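Long-range contacts in exodeoxyribonuclease III (Archaeoglobus fulgidus, PDB 2VOA), which is an AP endonuclease that acts on abasic sites in DNA, probably with the help of magnesium or manganese ions: residues R63-I68 with E88-A94; Y117-L121 with H169-R173; C144-A150 with R216-L221. The protein carries 1 engineered substitution. All blocks are in the same frame, centred on the assembly; numbering follows the deposited sequence.

Contact 1. Residues R63-I68 with E88-A94; sequences RNGVAI and EDRLIRA
Ile-92 lays its CG2 methyl between two side chains of 63-68, 3.5 Å from Val-66 CG2 and 3.8 Å from Ile-68 CG1. Both strands are extended and run nearly parallel, their short axes 14° apart and 6.6 Å at closest approach. Alternation sets the inward faces: Val-66 (chi1 m) and Ile-68 (m, t) on one side, Ile-92 (t, t) and Ala-94 on the other. Ala-67, Leu-91 and Arg-93 point away; Ile-68 CD1 reaches Ala-94 CB at 4.5 Å. Strand 63-70 belongs to one mixed sheet and strand 91-96 to the other, so this is the face-to-face packing of the two central sheets in the sandwich of the DNase I-like fold. Just before strand 91-96 begins, Asp-89 and Arg-90 add polar contacts to 63-65. Gly-65 N donates to Asp-89 O at 2.7 Å, the residues being the nearest across the contact with CA atoms 4.5 Å apart. Asn-64 has positive phi (52°, psi -144°), and Gly-65 follows at 99°/132°, where a CB would jam against the preceding carbonyl. Asn-64 (chi1 m) donates from ND2 to Asp-89 OD2 at 2.9 Å; Asp-89 takes chi1 p. Water 1 donates to Arg-63 O and to Asp-89 OD2, 2.7 Å from each. Arg-63 NH2 stands 4.2 Å from Asp-89 OD2, which lies well out of the guanidinium plane, so only the charges attract. Arg-90 turns its guanidinium over Asn-64 OD1, hydrogen-bonds through NH1 to the backbone O of Tyr-105, a predicted active-site residue, and packs on a phosphate of the bound DNA.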
ATOM      1  N   ARG A  63      10.296  -7.579  12.359  1.00 32.87           N
ATOM      2  CA  ARG A  63      11.440  -8.186  11.663  1.00 33.08           C
ATOM      3  C   ARG A  63      11.466  -9.688  11.858  1.00 31.32           C
ATOM      4  O   ARG A  63      10.831 -10.205  12.788  1.00 30.53           O
ATOM      5  CB  ARG A  63      12.755  -7.609  12.191  1.00 33.46           C
ATOM      6  CG  ARG A  63      12.877  -7.677  13.711  1.00 36.98           C
ATOM      7  CD  ARG A  63      14.157  -7.022  14.242  1.00 37.72           C
ATOM      8  NE  ARG A  63      15.058  -8.003  14.858  1.00 45.88           N
ATOM      9  CZ  ARG A  63      15.195  -8.192  16.171  1.00 48.80           C
ATOM     10  NH1 ARG A  63      14.500  -7.458  17.043  1.00 49.72           N
ATOM     11  NH2 ARG A  63      16.041  -9.120  16.619  1.00 50.85           N
ATOM     12  N   ASN A  64      12.233 -10.372  11.009  1.00 30.37           N
ATOM     13  CA  ASN A  64      12.339 -11.823  11.064  1.00 29.61           C
ATOM     14  C   ASN A  64      10.955 -12.463  11.059  1.00 28.94           C
ATOM     15  O   ASN A  64      10.071 -11.951  10.364  1.00 28.83           O
ATOM     16  CB  ASN A  64      13.164 -12.249  12.284  1.00 28.41           C
ATOM     17  CG  ASN A  64      14.526 -11.585  12.307  1.00 31.43           C
ATOM     18  OD1 ASN A  64      15.123 -11.341  11.247  1.00 32.56           O
ATOM     19  ND2 ASN A  64      15.037 -11.313  13.500  1.00 31.07           N
ATOM     20  N   GLY A  65      10.770 -13.567  11.795  1.00 28.02           N
ATOM     21  CA  GLY A  65       9.436 -14.186  11.927  1.00 27.29           C
ATOM     22  C   GLY A  65       9.313 -15.374  10.962  1.00 27.09           C
ATOM     23  O   GLY A  65       9.647 -15.283   9.767  1.00 28.40           O
ATOM     24  N   VAL A  66       8.843 -16.496  11.489  1.00 26.85           N
ATOM     25  CA  VAL A  66       8.683 -17.729  10.699  1.00 27.20           C
ATOM     26  C   VAL A  66       7.311 -18.351  11.032  1.00 27.08           C
ATOM     27  O   VAL A  66       6.770 -18.133  12.111  1.00 28.00           O
ATOM     28  CB  VAL A  66       9.810 -18.756  11.016  1.00 27.51           C
ATOM     29  CG1 VAL A  66      11.156 -18.323  10.402  1.00 29.05           C
ATOM     30  CG2 VAL A  66       9.955 -19.014  12.533  1.00 28.64           C
ATOM     31  N   ALA A  67       6.749 -19.105  10.104  1.00 27.35           N
ATOM     32  CA  ALA A  67       5.438 -19.741  10.326  1.00 27.44           C
ATOM     33  C   ALA A  67       5.397 -20.991   9.459  1.00 28.45           C
ATOM     34  O   ALA A  67       6.183 -21.107   8.493  1.00 28.93           O
ATOM     35  CB  ALA A  67       4.317 -18.771   9.948  1.00 27.02           C
ATOM     36  N   ILE A  68       4.526 -21.945   9.824  1.00 28.81           N
ATOM     37  CA  ILE A  68       4.259 -23.090   8.942  1.00 28.08           C
ATOM     38  C   ILE A  68       2.737 -23.250   8.864  1.00 28.63           C
ATOM     39  O   ILE A  68       2.061 -23.326   9.903  1.00 27.54           O
ATOM     40  CB  ILE A  68       4.867 -24.412   9.466  1.00 28.48           C
ATOM     41  CG1 ILE A  68       6.347 -24.248   9.826  1.00 29.88           C
ATOM     42  CG2 ILE A  68       4.613 -25.581   8.438  1.00 28.24           C
ATOM     43  CD1 ILE A  68       6.862 -25.413  10.716  1.00 28.33           C
ATOM     44  N   GLU A  88      14.026 -17.420  18.575  1.00 29.48           N
ATOM     45  CA  GLU A  88      12.700 -18.003  18.304  1.00 29.59           C
ATOM     46  C   GLU A  88      12.062 -17.476  17.016  1.00 29.76           C
ATOM     47  O   GLU A  88      11.309 -18.206  16.354  1.00 30.89           O
ATOM     48  CB  GLU A  88      11.789 -17.793  19.519  1.00 30.46           C
ATOM     49  CG  GLU A  88      12.246 -18.616  20.694  1.00 32.43           C
ATOM     50  CD  GLU A  88      11.312 -18.541  21.887  1.00 40.44           C
ATOM     51  OE1 GLU A  88      10.612 -17.512  22.052  1.00 42.71           O
ATOM     52  OE2 GLU A  88      11.312 -19.507  22.683  1.00 43.67           O
ATOM     53  N   ASP A  89      12.382 -16.238  16.644  1.00 29.15           N
ATOM     54  CA  ASP A  89      11.834 -15.622  15.418  1.00 29.81           C
ATOM     55  C   ASP A  89      12.527 -16.060  14.123  1.00 29.81           C
ATOM     56  O   ASP A  89      12.238 -15.506  13.050  1.00 30.74           O
ATOM     57  CB  ASP A  89      11.791 -14.083  15.516  1.00 29.33           C
ATOM     58  CG  ASP A  89      13.193 -13.432  15.626  1.00 31.81           C
ATOM     59  OD1 ASP A  89      14.220 -14.153  15.692  1.00 32.41           O
ATOM     60  OD2 ASP A  89      13.263 -12.177  15.687  1.00 31.85           O
ATOM     61  N   ARG A  90      13.430 -17.040  14.225  1.00 28.60           N
ATOM     62  CA  ARG A  90      14.151 -17.554  13.067  1.00 28.94           C
ATOM     63  C   ARG A  90      14.050 -19.064  12.881  1.00 28.94           C
ATOM     64  O   ARG A  90      14.647 -19.615  11.963  1.00 29.21           O
ATOM     65  CB  ARG A  90      15.647 -17.192  13.162  1.00 28.29           C
ATOM     66  CG  ARG A  90      15.957 -15.678  13.073  1.00 28.20           C
ATOM     67  CD  ARG A  90      17.458 -15.479  12.986  1.00 29.73           C
ATOM     68  NE  ARG A  90      17.828 -14.076  12.787  1.00 30.82           N
ATOM     69  CZ  ARG A  90      17.910 -13.463  11.598  1.00 30.89           C
ATOM     70  NH1 ARG A  90      17.635 -14.099  10.467  1.00 29.52           N
ATOM     71  NH2 ARG A  90      18.279 -12.193  11.551  1.00 32.17           N
ATOM     72  N   LEU A  91      13.384 -19.768  13.789  1.00 28.35           N
ATOM     73  CA  LEU A  91      13.328 -21.218  13.627  1.00 27.85           C
ATOM     74  C   LEU A  91      12.055 -21.704  14.275  1.00 27.86           C
ATOM     75  O   LEU A  91      11.818 -21.427  15.450  1.00 28.04           O
ATOM     76  CB  LEU A  91      14.548 -21.893  14.280  1.00 28.04           C
ATOM     77  CG  LEU A  91      14.771 -23.407  14.121  1.00 28.00           C
ATOM     78  CD1 LEU A  91      16.200 -23.774  14.449  1.00 28.23           C
ATOM     79  CD2 LEU A  91      13.818 -24.301  14.991  1.00 27.66           C
ATOM     80  N   ILE A  92      11.260 -22.425  13.494  1.00 28.06           N
ATOM     81  CA  ILE A  92      10.057 -23.072  14.018  1.00 28.46           C
ATOM     82  C   ILE A  92      10.061 -24.504  13.521  1.00 28.99           C
ATOM     83  O   ILE A  92      10.390 -24.767  12.343  1.00 28.29           O
ATOM     84  CB  ILE A  92       8.751 -22.288  13.634  1.00 28.55           C
ATOM     85  CG1 ILE A  92       7.517 -22.855  14.363  1.00 28.08           C
ATOM     86  CG2 ILE A  92       8.551 -22.207  12.101  1.00 29.70           C
ATOM     87  CD1 ILE A  92       6.236 -22.076  14.097  1.00 29.58           C
ATOM     88  N   ARG A  93       9.731 -25.427  14.423  1.00 29.25           N
ATOM     89  CA  ARG A  93       9.782 -26.848  14.118  1.00 29.33           C
ATOM     90  C   ARG A  93       8.518 -27.547  14.593  1.00 29.10           C
ATOM     91  O   ARG A  93       8.000 -27.212  15.632  1.00 29.12           O
ATOM     92  CB  ARG A  93      10.981 -27.461  14.808  1.00 29.74           C
ATOM     93  CG  ARG A  93      11.119 -28.969  14.617  1.00 30.94           C
ATOM     94  CD  ARG A  93      12.484 -29.373  15.041  1.00 30.90           C
ATOM     95  NE  ARG A  93      12.878 -30.692  14.555  1.00 31.19           N
ATOM     96  CZ  ARG A  93      14.036 -31.254  14.881  1.00 34.12           C
ATOM     97  NH1 ARG A  93      14.887 -30.586  15.658  1.00 33.72           N
ATOM     98  NH2 ARG A  93      14.355 -32.456  14.427  1.00 34.42           N
ATOM     99  N   ALA A  94       8.042 -28.510  13.819  1.00 29.29           N
ATOM    100  CA  ALA A  94       6.822 -29.234  14.161  1.00 29.47           C
ATOM    101  C   ALA A  94       6.816 -30.578  13.475  1.00 30.04           C
ATOM    102  O   ALA A  94       7.436 -30.741  12.430  1.00 30.59           O
ATOM    103  CB  ALA A  94       5.583 -28.428  13.755  1.00 29.86           C
TER
HETATM  104  O   HOH W   1      10.978 -10.771  15.380  1.00 32.28           O

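Contact 2. Residues Y117-L121 with H169-R173; sequences YQYKL and HEDAR
This is a helix-to-helix contact on the outer side of the sheet containing strand 218-222, joining the early turns of helix 115-134 to the start of helix 170-180. Residues 117-121 are fully helical, with Leu-121 N hydrogen-bonded to Tyr-117 O at 3.0 Å. His-169 is the N-cap of the second helix, and Arg-173 N hydrogen-bonds to its O at 3.0 Å. The nearest CA atoms are those of Leu-121 and Ala-172, 6.1 Å apart. Tyr-117 (chi1 t) reaches across so that its OH accepts a hydrogen bond from Ala-172 N at 3.1 Å, in the first helical turn, and shares another with His-169 ND1 at 2.7 Å. Further back along the ring, Tyr-117 CE1 packs 4.1 Å from Ala-172 CB. Leu-121 (m, t) sets CD2 4.2 Å from Ala-172 CB and CD1 3.7 Å from Asp-171 CB. Water 2 joins Gln-118 NE2 (3.0 Å) to Asp-171 OD2 (2.7 Å). Lys-120, fully extended, passes Ala-172 CB with CE at 4.2 Å and delivers NZ to the carbonyl oxygens of Asn-148, Gln-108 and Val-166. The pair belongs to the outer helical layer of the DNase I-like alpha/beta sandwich, beside the loop carrying a predicted metal ligand, Asn-148.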
ATOM      1  N   TYR A 117      27.950 -10.746  10.250  1.00 27.65           N
ATOM      2  CA  TYR A 117      28.461 -11.891   9.462  1.00 27.37           C
ATOM      3  C   TYR A 117      29.028 -12.965  10.377  1.00 26.57           C
ATOM      4  O   TYR A 117      28.757 -14.139  10.176  1.00 26.33           O
ATOM      5  CB  TYR A 117      29.473 -11.473   8.401  1.00 27.44           C
ATOM      6  CG  TYR A 117      29.833 -12.613   7.450  1.00 25.99           C
ATOM      7  CD1 TYR A 117      28.858 -13.169   6.599  1.00 26.70           C
ATOM      8  CD2 TYR A 117      31.139 -13.103   7.387  1.00 28.30           C
ATOM      9  CE1 TYR A 117      29.170 -14.210   5.715  1.00 26.97           C
ATOM     10  CE2 TYR A 117      31.481 -14.160   6.494  1.00 27.78           C
ATOM     11  CZ  TYR A 117      30.497 -14.685   5.672  1.00 29.63           C
ATOM     12  OH  TYR A 117      30.809 -15.701   4.812  1.00 28.14           O
ATOM     13  N   GLN A 118      29.761 -12.556  11.414  1.00 25.94           N
ATOM     14  CA  GLN A 118      30.277 -13.547  12.376  1.00 26.04           C
ATOM     15  C   GLN A 118      29.099 -14.237  13.069  1.00 26.39           C
ATOM     16  O   GLN A 118      29.123 -15.450  13.320  1.00 26.36           O
ATOM     17  CB  GLN A 118      31.202 -12.885  13.392  1.00 26.09           C
ATOM     18  CG  GLN A 118      32.518 -12.369  12.755  1.00 25.19           C
ATOM     19  CD  GLN A 118      33.215 -13.451  11.936  1.00 28.51           C
ATOM     20  OE1 GLN A 118      33.490 -14.545  12.442  1.00 27.03           O
ATOM     21  NE2 GLN A 118      33.480 -13.160  10.664  1.00 28.10           N
ATOM     22  N   TYR A 119      28.060 -13.466  13.373  1.00 26.23           N
ATOM     23  CA  TYR A 119      26.852 -14.055  13.976  1.00 27.21           C
ATOM     24  C   TYR A 119      26.181 -15.087  13.046  1.00 27.07           C
ATOM     25  O   TYR A 119      25.784 -16.169  13.498  1.00 27.09           O
ATOM     26  CB  TYR A 119      25.855 -12.963  14.427  1.00 28.78           C
ATOM     27  CG  TYR A 119      24.739 -13.579  15.234  1.00 29.27           C
ATOM     28  CD1 TYR A 119      24.975 -14.019  16.549  1.00 30.98           C
ATOM     29  CD2 TYR A 119      23.492 -13.791  14.674  1.00 28.16           C
ATOM     30  CE1 TYR A 119      23.964 -14.617  17.295  1.00 31.56           C
ATOM     31  CE2 TYR A 119      22.457 -14.386  15.410  1.00 28.12           C
ATOM     32  CZ  TYR A 119      22.717 -14.804  16.708  1.00 30.35           C
ATOM     33  OH  TYR A 119      21.721 -15.393  17.433  1.00 33.02           O
ATOM     34  N   LYS A 120      26.130 -14.783  11.750  1.00 26.54           N
ATOM     35  CA  LYS A 120      25.618 -15.727  10.741  1.00 26.06           C
ATOM     36  C   LYS A 120      26.431 -17.035  10.757  1.00 26.17           C
ATOM     37  O   LYS A 120      25.869 -18.146  10.753  1.00 26.25           O
ATOM     38  CB  LYS A 120      25.667 -15.085   9.349  1.00 26.15           C
ATOM     39  CG  LYS A 120      25.210 -16.030   8.201  1.00 25.52           C
ATOM     40  CD  LYS A 120      25.337 -15.288   6.883  1.00 26.80           C
ATOM     41  CE  LYS A 120      24.671 -16.056   5.771  1.00 26.96           C
ATOM     42  NZ  LYS A 120      24.528 -15.212   4.539  1.00 28.45           N
ATOM     43  N   LEU A 121      27.750 -16.913  10.760  1.00 26.35           N
ATOM     44  CA  LEU A 121      28.621 -18.109  10.755  1.00 25.98           C
ATOM     45  C   LEU A 121      28.389 -18.918  12.021  1.00 26.41           C
ATOM     46  O   LEU A 121      28.244 -20.131  11.973  1.00 27.37           O
ATOM     47  CB  LEU A 121      30.100 -17.742  10.579  1.00 26.42           C
ATOM     48  CG  LEU A 121      30.464 -17.012   9.263  1.00 25.30           C
ATOM     49  CD1 LEU A 121      31.976 -16.631   9.238  1.00 24.36           C
ATOM     50  CD2 LEU A 121      30.049 -17.857   8.043  1.00 27.96           C
ATOM     51  N   HIS A 169      29.838 -15.790   0.083  1.00 29.51           N
ATOM     52  CA  HIS A 169      31.216 -15.827   0.591  1.00 29.24           C
ATOM     53  C   HIS A 169      31.566 -17.248   1.051  1.00 28.66           C
ATOM     54  O   HIS A 169      30.688 -17.990   1.534  1.00 28.98           O
ATOM     55  CB  HIS A 169      31.408 -14.803   1.717  1.00 28.81           C
ATOM     56  CG  HIS A 169      32.804 -14.732   2.263  1.00 30.59           C
ATOM     57  ND1 HIS A 169      33.162 -15.294   3.472  1.00 29.08           N
ATOM     58  CD2 HIS A 169      33.927 -14.152   1.771  1.00 30.22           C
ATOM     59  CE1 HIS A 169      34.443 -15.069   3.698  1.00 31.19           C
ATOM     60  NE2 HIS A 169      34.935 -14.383   2.678  1.00 31.51           N
ATOM     61  N   GLU A 170      32.850 -17.593   0.885  1.00 29.91           N
ATOM     62  CA  GLU A 170      33.327 -18.946   1.139  1.00 29.75           C
ATOM     63  C   GLU A 170      32.998 -19.457   2.552  1.00 29.39           C
ATOM     64  O   GLU A 170      32.662 -20.638   2.713  1.00 29.59           O
ATOM     65  CB  GLU A 170      34.833 -19.054   0.829  1.00 30.84           C
ATOM     66  CG  GLU A 170      35.691 -18.292   1.775  1.00 33.86           C
ATOM     67  CD  GLU A 170      37.164 -18.497   1.503  1.00 40.23           C
ATOM     68  OE1 GLU A 170      37.826 -17.513   1.123  1.00 43.04           O
ATOM     69  OE2 GLU A 170      37.643 -19.644   1.660  1.00 43.08           O
ATOM     70  N   ASP A 171      33.078 -18.595   3.571  1.00 28.69           N
ATOM     71  CA  ASP A 171      32.855 -19.078   4.958  1.00 28.42           C
ATOM     72  C   ASP A 171      31.406 -19.525   5.178  1.00 28.55           C
ATOM     73  O   ASP A 171      31.153 -20.571   5.778  1.00 27.90           O
ATOM     74  CB  ASP A 171      33.263 -18.027   6.020  1.00 28.28           C
ATOM     75  CG  ASP A 171      34.771 -17.734   6.023  1.00 31.09           C
ATOM     76  OD1 ASP A 171      35.575 -18.573   5.529  1.00 33.47           O
ATOM     77  OD2 ASP A 171      35.155 -16.647   6.530  1.00 30.94           O
ATOM     78  N   ALA A 172      30.464 -18.735   4.677  1.00 27.87           N
ATOM     79  CA  ALA A 172      29.051 -19.087   4.769  1.00 28.65           C
ATOM     80  C   ALA A 172      28.731 -20.343   3.953  1.00 28.35           C
ATOM     81  O   ALA A 172      27.988 -21.224   4.420  1.00 28.08           O
ATOM     82  CB  ALA A 172      28.174 -17.909   4.322  1.00 29.19           C
ATOM     83  N   ARG A 173      29.260 -20.400   2.725  1.00 28.65           N
ATOM     84  CA  ARG A 173      29.058 -21.576   1.854  1.00 29.77           C
ATOM     85  C   ARG A 173      29.575 -22.830   2.548  1.00 28.80           C
ATOM     86  O   ARG A 173      28.870 -23.837   2.584  1.00 29.09           O
ATOM     87  CB  ARG A 173      29.749 -21.396   0.497  1.00 29.31           C
ATOM     88  CG  ARG A 173      29.079 -20.332  -0.383  1.00 30.14           C
ATOM     89  CD  ARG A 173      29.920 -20.109  -1.679  1.00 33.84           C
ATOM     90  NE  ARG A 173      29.885 -21.224  -2.622  1.00 40.60           N
ATOM     91  CZ  ARG A 173      30.793 -21.457  -3.566  1.00 41.64           C
ATOM     92  NH1 ARG A 173      31.865 -20.676  -3.696  1.00 45.50           N
ATOM     93  NH2 ARG A 173      30.648 -22.496  -4.375  1.00 44.87           N
TER
HETATM   94  O   HOH W   2      34.719 -14.686   8.379  1.00 24.63           O

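Contact 3. Residues C144-A150 with R216-L221. Engineered in segment 216-221: Gly-217 (natural residue Val).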
ATOM      1  N   CYS A 144      13.629 -26.758   5.729  0.50 31.19           N
ATOM      2  CA  CYS A 144      13.224 -25.729   4.743  0.50 31.38           C
ATOM      3  C   CYS A 144      13.687 -24.354   5.174  0.50 31.03           C
ATOM      4  O   CYS A 144      13.969 -24.127   6.359  0.50 29.47           O
ATOM      5  CB  CYS A 144      11.702 -25.643   4.650  0.50 31.58           C
ATOM      6  SG  CYS A 144      10.858 -27.017   3.864  0.50 36.47           S
ATOM      7  N   GLY A 145      13.738 -23.417   4.227  1.00 30.47           N
ATOM      8  CA  GLY A 145      13.784 -22.031   4.623  1.00 31.63           C
ATOM      9  C   GLY A 145      14.529 -21.129   3.691  1.00 30.73           C
ATOM     10  O   GLY A 145      14.894 -21.515   2.574  1.00 30.78           O
ATOM     11  N   ASP A 146      14.700 -19.903   4.167  1.00 30.60           N
ATOM     12  CA  ASP A 146      15.515 -18.950   3.483  1.00 29.65           C
ATOM     13  C   ASP A 146      16.842 -19.016   4.201  1.00 29.10           C
ATOM     14  O   ASP A 146      16.976 -18.530   5.328  1.00 29.24           O
ATOM     15  CB  ASP A 146      14.908 -17.555   3.561  1.00 29.95           C
ATOM     16  CG  ASP A 146      15.720 -16.518   2.804  1.00 32.13           C
ATOM     17  OD1 ASP A 146      16.864 -16.799   2.344  1.00 32.67           O
ATOM     18  OD2 ASP A 146      15.208 -15.375   2.693  1.00 33.32           O
ATOM     19  N   MET A 147      17.793 -19.659   3.536  1.00 29.00           N
ATOM     20  CA  MET A 147      19.115 -19.967   4.104  1.00 28.93           C
ATOM     21  C   MET A 147      20.079 -18.800   3.998  1.00 28.89           C
ATOM     22  O   MET A 147      21.124 -18.787   4.655  1.00 29.25           O
ATOM     23  CB  MET A 147      19.695 -21.192   3.364  1.00 28.44           C
ATOM     24  CG  MET A 147      18.772 -22.449   3.348  1.00 30.73           C
ATOM     25  SD  MET A 147      18.065 -22.849   4.970  1.00 32.42           S
ATOM     26  CE  MET A 147      17.177 -24.330   4.489  1.00 34.84           C
ATOM     27  N   ASN A 148      19.760 -17.835   3.136  1.00 29.11           N
ATOM     28  CA  ASN A 148      20.700 -16.749   2.826  1.00 29.52           C
ATOM     29  C   ASN A 148      22.078 -17.298   2.482  1.00 29.66           C
ATOM     30  O   ASN A 148      23.111 -16.716   2.785  1.00 30.61           O
ATOM     31  CB  ASN A 148      20.750 -15.711   3.954  1.00 30.11           C
ATOM     32  CG  ASN A 148      19.521 -14.816   3.945  1.00 30.52           C
ATOM     33  OD1 ASN A 148      19.204 -14.198   2.926  1.00 32.57           O
ATOM     34  ND2 ASN A 148      18.823 -14.754   5.069  1.00 31.53           N
ATOM     35  N   VAL A 149      22.071 -18.432   1.791  1.00 28.59           N
ATOM     36  CA  VAL A 149      23.309 -19.008   1.272  1.00 29.08           C
ATOM     37  C   VAL A 149      22.998 -19.613  -0.078  1.00 28.63           C
ATOM     38  O   VAL A 149      22.079 -20.430  -0.202  1.00 29.57           O
ATOM     39  CB  VAL A 149      23.887 -20.124   2.197  1.00 30.02           C
ATOM     40  CG1 VAL A 149      25.135 -20.790   1.562  1.00 30.96           C
ATOM     41  CG2 VAL A 149      24.240 -19.568   3.582  1.00 29.74           C
ATOM     42  N   ALA A 150      23.790 -19.213  -1.059  1.00 28.92           N
ATOM     43  CA  ALA A 150      23.753 -19.794  -2.395  1.00 29.03           C
ATOM     44  C   ALA A 150      24.990 -20.714  -2.448  1.00 28.71           C
ATOM     45  O   ALA A 150      26.140 -20.228  -2.571  1.00 29.65           O
ATOM     46  CB  ALA A 150      23.851 -18.689  -3.433  1.00 29.81           C
ATOM     47  N   ARG A 216      19.581 -17.962  -5.671  1.00 28.46           N
ATOM     48  CA  ARG A 216      18.832 -19.119  -5.169  1.00 29.36           C
ATOM     49  C   ARG A 216      19.385 -19.454  -3.772  1.00 29.40           C
ATOM     50  O   ARG A 216      20.269 -20.319  -3.608  1.00 28.83           O
ATOM     51  CB  ARG A 216      18.913 -20.310  -6.153  1.00 29.65           C
ATOM     52  CG  ARG A 216      17.749 -21.341  -5.971  1.00 29.27           C
ATOM     53  CD  ARG A 216      17.867 -22.145  -4.675  1.00 29.94           C
ATOM     54  NE  ARG A 216      19.016 -23.041  -4.755  1.00 27.87           N
ATOM     55  CZ  ARG A 216      19.117 -24.227  -4.158  1.00 30.68           C
ATOM     56  NH1 ARG A 216      18.138 -24.690  -3.360  1.00 31.33           N
ATOM     57  NH2 ARG A 216      20.206 -24.956  -4.365  1.00 29.76           N
ATOM     58  N   GLY A 217      18.871 -18.724  -2.776  1.00 28.54           N
ATOM     59  CA  GLY A 217      19.279 -18.902  -1.369  1.00 29.32           C
ATOM     60  C   GLY A 217      18.236 -19.604  -0.495  1.00 30.42           C
ATOM     61  O   GLY A 217      18.462 -19.795   0.716  1.00 31.25           O
ATOM     62  N   ASP A 218      17.103 -19.960  -1.093  1.00 29.85           N
ATOM     63  CA  ASP A 218      16.007 -20.700  -0.440  1.00 30.59           C
ATOM     64  C   ASP A 218      16.148 -22.187  -0.810  1.00 30.97           C
ATOM     65  O   ASP A 218      16.543 -22.523  -1.930  1.00 30.68           O
ATOM     66  CB  ASP A 218      14.638 -20.178  -0.900  1.00 31.73           C
ATOM     67  CG  ASP A 218      14.462 -18.706  -0.636  1.00 32.96           C
ATOM     68  OD1 ASP A 218      14.709 -17.887  -1.556  1.00 33.86           O
ATOM     69  OD2 ASP A 218      14.085 -18.385   0.510  1.00 35.17           O
ATOM     70  N   ALA A 219      15.813 -23.093   0.116  1.00 30.04           N
ATOM     71  CA  ALA A 219      16.040 -24.519  -0.158  1.00 29.78           C
ATOM     72  C   ALA A 219      15.023 -25.394   0.586  1.00 30.46           C
ATOM     73  O   ALA A 219      14.483 -24.989   1.636  1.00 30.24           O
ATOM     74  CB  ALA A 219      17.494 -24.946   0.182  1.00 29.78           C
ATOM     75  N   ILE A 220      14.784 -26.573   0.009  1.00 30.42           N
ATOM     76  CA  ILE A 220      14.090 -27.650   0.690  1.00 29.97           C
ATOM     77  C   ILE A 220      15.068 -28.822   0.762  1.00 30.23           C
ATOM     78  O   ILE A 220      15.435 -29.394  -0.266  1.00 28.99           O
ATOM     79  CB  ILE A 220      12.809 -28.077  -0.059  1.00 29.15           C
ATOM     80  CG1 ILE A 220      11.793 -26.913  -0.066  1.00 31.57           C
ATOM     81  CG2 ILE A 220      12.210 -29.355   0.584  1.00 29.00           C
ATOM     82  CD1 ILE A 220      10.625 -27.124  -1.050  1.00 32.40           C
ATOM     83  N   LEU A 221      15.496 -29.156   1.982  1.00 29.83           N
ATOM     84  CA  LEU A 221      16.481 -30.214   2.188  1.00 30.22           C
ATOM     85  C   LEU A 221      15.779 -31.394   2.821  1.00 30.75           C
ATOM     86  O   LEU A 221      15.126 -31.236   3.845  1.00 31.88           O
ATOM     87  CB  LEU A 221      17.614 -29.733   3.098  1.00 30.55           C
ATOM     88  CG  LEU A 221      18.546 -28.585   2.671  1.00 34.33           C
ATOM     89  CD1 LEU A 221      18.848 -28.605   1.188  1.00 33.84           C
ATOM     90  CD2 LEU A 221      17.992 -27.270   3.023  1.00 35.22           C
TER
HETATM   91  O   HOH W   3      20.228 -22.357  -1.566  1.00 20.33           O
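Met-147 makes the apolar centre, its CE 3.4 Å from Leu-221 CD2 and its CG 4.2 Å from Ala-219 CB, with Tyr-176 of helix 170-180 packing on all three side chains. Across the sheet, Cys-144 SG lies 4.0 Å from Ile-220 CG1. Between these layers the strands pair antiparallel: Gly-145 and Ala-219 form the hydrogen-bonded pair, with both N-to-O bonds at 3.1 Å, flanked by non-hydrogen-bonded Cys-144/Ile-220 and Asp-146/Asp-218. Gly-145, where the chain turns a corner, has phi 149°, at which a CB would collide with the preceding carbonyl. Beyond, Met-147 N donates to the O of Gly-217, an engineered replacement for valine, at 2.9 Å. Water 3 then bridges Val-149 O (3.0 Å) and Arg-216 O (2.9 Å). Arg-216 hydrogen-bonds from NH1 to Asp-218 O at 3.0 Å and forms salt bridges with Asp-186 and Asp-155. At the polar edge, Asp-146 OD1 accepts from Asn-148 N at 3.2 Å, an Asx turn, and sits 3.7 Å from Asp-218 OD2, two like charges crowded together. Asp-146 OD2 accepts a hydrogen bond from Asn-8, Asn-148 ND2 donates one to Val-106 O, and Asp-218 OD1 is hydrogen-bonded to Thr-199 and to His-248 ND1. Gly-145 to Asn-148 spell the Gly-Asp-X-Asn signature of ExoIII-like endonucleases; with the Asp-218/His-248 pair it forms part of the predicted catalytic and metal-binding site.

Overall arrangement
Contact 1 closes along the chain before contacts 2 and 3, whose segments alternate: 117-121, 144-150, 169-173, 216-221. Contact 1 joins the two central sheets, contact 3 pairs strands in the sheet that also contains strand 91-96, and contact 2 lies in the helical layer outside that sheet. The centre of contact 3 is about 14 Å from those of both other contacts, which are themselves about 20 Å apart, centre to centre. Contacts 2 and 3 touch: Lys-120 NZ is 2.7 Å from Asn-148 O, probably hydrogen-bonded, and Arg-173 CG packs 3.7 Å from Ala-150 O. Contact 1 touches neither, yet Arg-90 reaches Tyr-105, which packs against Asp-146 and Asn-148, so contacts 1 and 3 both border the predicted active site, which contact 2 approaches through Lys-120.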